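PDB 7A56: envelopment polyprotein from Bovine Schmallenberg virus BH80/Germany/2011, which serves as the precursor of the viral envelope glycoproteins, its Gc part being a class II protein that drives membrane fusion during entry, here in the postfusion conformation. Local coordinates for the interface of chains A and B. Residues are numbered along the deposited sequence; one frame, centred on the assembly and turned at random. Chains: chain A/B, Envelopment polyprotein.

The interface of chains A and B. Residues chain A 56, 79-80, 82, 332, 334; chain B 217, 231.
Turned with CG anti to the backbone N (chi1 -170°), A:Tyr56 points its phenol at chain B, where it meets the carboxamide of B:Gln231, whose chain is folded at chi2 (-58°) so that the amide lies across A:Pro80. The amide nitrogen NE2 of B:Gln231 donates to the phenol OH of A:Tyr56 at 3.1 Å; the acceptor lies in the amide plane, but the bond is bent, 135° at the hydrogen. Amide and phenol ring stand almost perpendicular. Water 1, at the ring edge and in its plane, joins the same hydroxyl to the backbone O of B:Val217, with 2.6 Å between water and carbonyl oxygen. The phenol oxygen is thus shared between a direct and a water-mediated link to chain B.

At the other end of the amide, OE1 of B:Gln231 is 2.8 Å from water 2, which also contacts the backbone O of A:Gly334 and OG of A:Ser332. That hydroxyl accepts the backbone N-H of A:Gly334 in turn (3.2 Å), tying the two residues together beside the water. Both ends of the amide are therefore engaged, which should limit its rotation.

Beside the polar links lies a small apolar contact. CG2 of B:Val217 rests against the ring of A:Pro80, 3.6 Å from CG, the two side chains running past each other in opposite directions. The other branch, CG1, meets CD1 of A:Ile82 tip to tip at 3.8 Å. Within chain A, CD of A:Pro80 sits over one face of the A:Tyr56 ring near its rim, 3.3 Å above the plane, bracing the phenol.

In the deposited trimer, consistent with the postfusion state of a class II fusion protein, this patch is part of the side-by-side packing of two elongated subunits: A:Pro80 ends strand 70-80, flanked by loop residues A:Tyr56, A:Ile82 and A:Ser332, and faces loop residue B:Val217 and the end of strand 226-231.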
loop_
_atom_site.group_PDB
_atom_site.type_symbol
_atom_site.label_atom_id
_atom_site.label_comp_id
_atom_site.label_asym_id
_atom_site.label_seq_id
_atom_site.Cartn_x
_atom_site.Cartn_y
_atom_site.Cartn_z
ATOM N N TYR A 56 4.467 26.923 -11.403
ATOM C CA TYR A 56 3.190 26.293 -11.700
ATOM C C TYR A 56 2.146 27.343 -12.121
ATOM O O TYR A 56 1.982 28.380 -11.464
ATOM C CB TYR A 56 2.708 25.499 -10.482
ATOM C CG TYR A 56 1.503 24.617 -10.757
ATOM C CD1 TYR A 56 1.664 23.331 -11.317
ATOM C CD2 TYR A 56 0.208 25.096 -10.548
ATOM C CE1 TYR A 56 0.572 22.533 -11.593
ATOM C CE2 TYR A 56 -0.925 24.294 -10.818
ATOM C CZ TYR A 56 -0.737 23.024 -11.334
ATOM O OH TYR A 56 -1.803 22.219 -11.601
ATOM N N ILE A 79 -3.329 24.257 -6.771
ATOM C CA ILE A 79 -1.951 23.877 -7.005
ATOM C C ILE A 79 -1.709 22.532 -6.326
ATOM O O ILE A 79 -2.238 22.309 -5.228
ATOM C CB ILE A 79 -0.954 24.932 -6.466
ATOM C CG1 ILE A 79 0.501 24.501 -6.652
ATOM C CG2 ILE A 79 -1.202 25.293 -5.001
ATOM C CD1 ILE A 79 1.492 25.612 -6.335
ATOM N N PRO A 80 -0.963 21.618 -6.961
ATOM C CA PRO A 80 -0.665 20.315 -6.312
ATOM C C PRO A 80 0.024 20.500 -4.984
ATOM O O PRO A 80 0.915 21.346 -4.857
ATOM C CB PRO A 80 0.277 19.626 -7.310
ATOM C CG PRO A 80 -0.183 20.221 -8.671
ATOM C CD PRO A 80 -0.464 21.681 -8.359
ATOM N N ILE A 82 2.663 19.676 -3.469
ATOM C CA ILE A 82 3.977 19.129 -3.807
ATOM C C ILE A 82 5.037 19.981 -3.130
ATOM O O ILE A 82 5.011 21.200 -3.230
ATOM C CB ILE A 82 4.209 19.066 -5.336
ATOM C CG1 ILE A 82 3.351 17.951 -5.915
ATOM C CG2 ILE A 82 5.728 18.840 -5.668
ATOM C CD1 ILE A 82 3.341 17.872 -7.476
ATOM N N SER A 332 3.061 14.225 -5.039
ATOM C CA SER A 332 1.846 14.942 -4.605
ATOM C C SER A 332 1.145 14.238 -3.449
ATOM O O SER A 332 0.965 13.031 -3.487
ATOM C CB SER A 332 0.829 15.043 -5.738
ATOM O OG SER A 332 -0.264 15.856 -5.312
ATOM N N GLY A 334 -1.955 15.695 -2.632
ATOM C CA GLY A 334 -3.296 16.182 -2.744
ATOM C C GLY A 334 -3.317 17.477 -3.555
ATOM O O GLY A 334 -2.427 17.722 -4.370
ATOM N N VAL B 217 1.549 15.822 -13.330
ATOM C CA VAL B 217 1.066 16.728 -12.279
ATOM C C VAL B 217 1.854 18.042 -12.239
ATOM O O VAL B 217 1.291 19.087 -11.889
ATOM C CB VAL B 217 1.080 15.979 -10.922
ATOM C CG1 VAL B 217 2.504 15.652 -10.489
ATOM C CG2 VAL B 217 0.415 16.825 -9.755
ATOM N N GLN B 231 -4.861 16.651 -11.203
ATOM C CA GLN B 231 -4.593 16.653 -9.775
ATOM C C GLN B 231 -4.576 15.194 -9.306
ATOM O O GLN B 231 -5.449 14.397 -9.682
ATOM C CB GLN B 231 -5.678 17.465 -9.032
ATOM C CG GLN B 231 -5.727 18.920 -9.457
ATOM C CD GLN B 231 -4.399 19.632 -9.244
ATOM O OE1 GLN B 231 -3.794 19.546 -8.140
ATOM N NE2 GLN B 231 -3.919 20.335 -10.301
HETATM O O HOH W 1 -1.262 19.608 -12.280
HETATM O O HOH W 2 -2.360 17.249 -7.335
#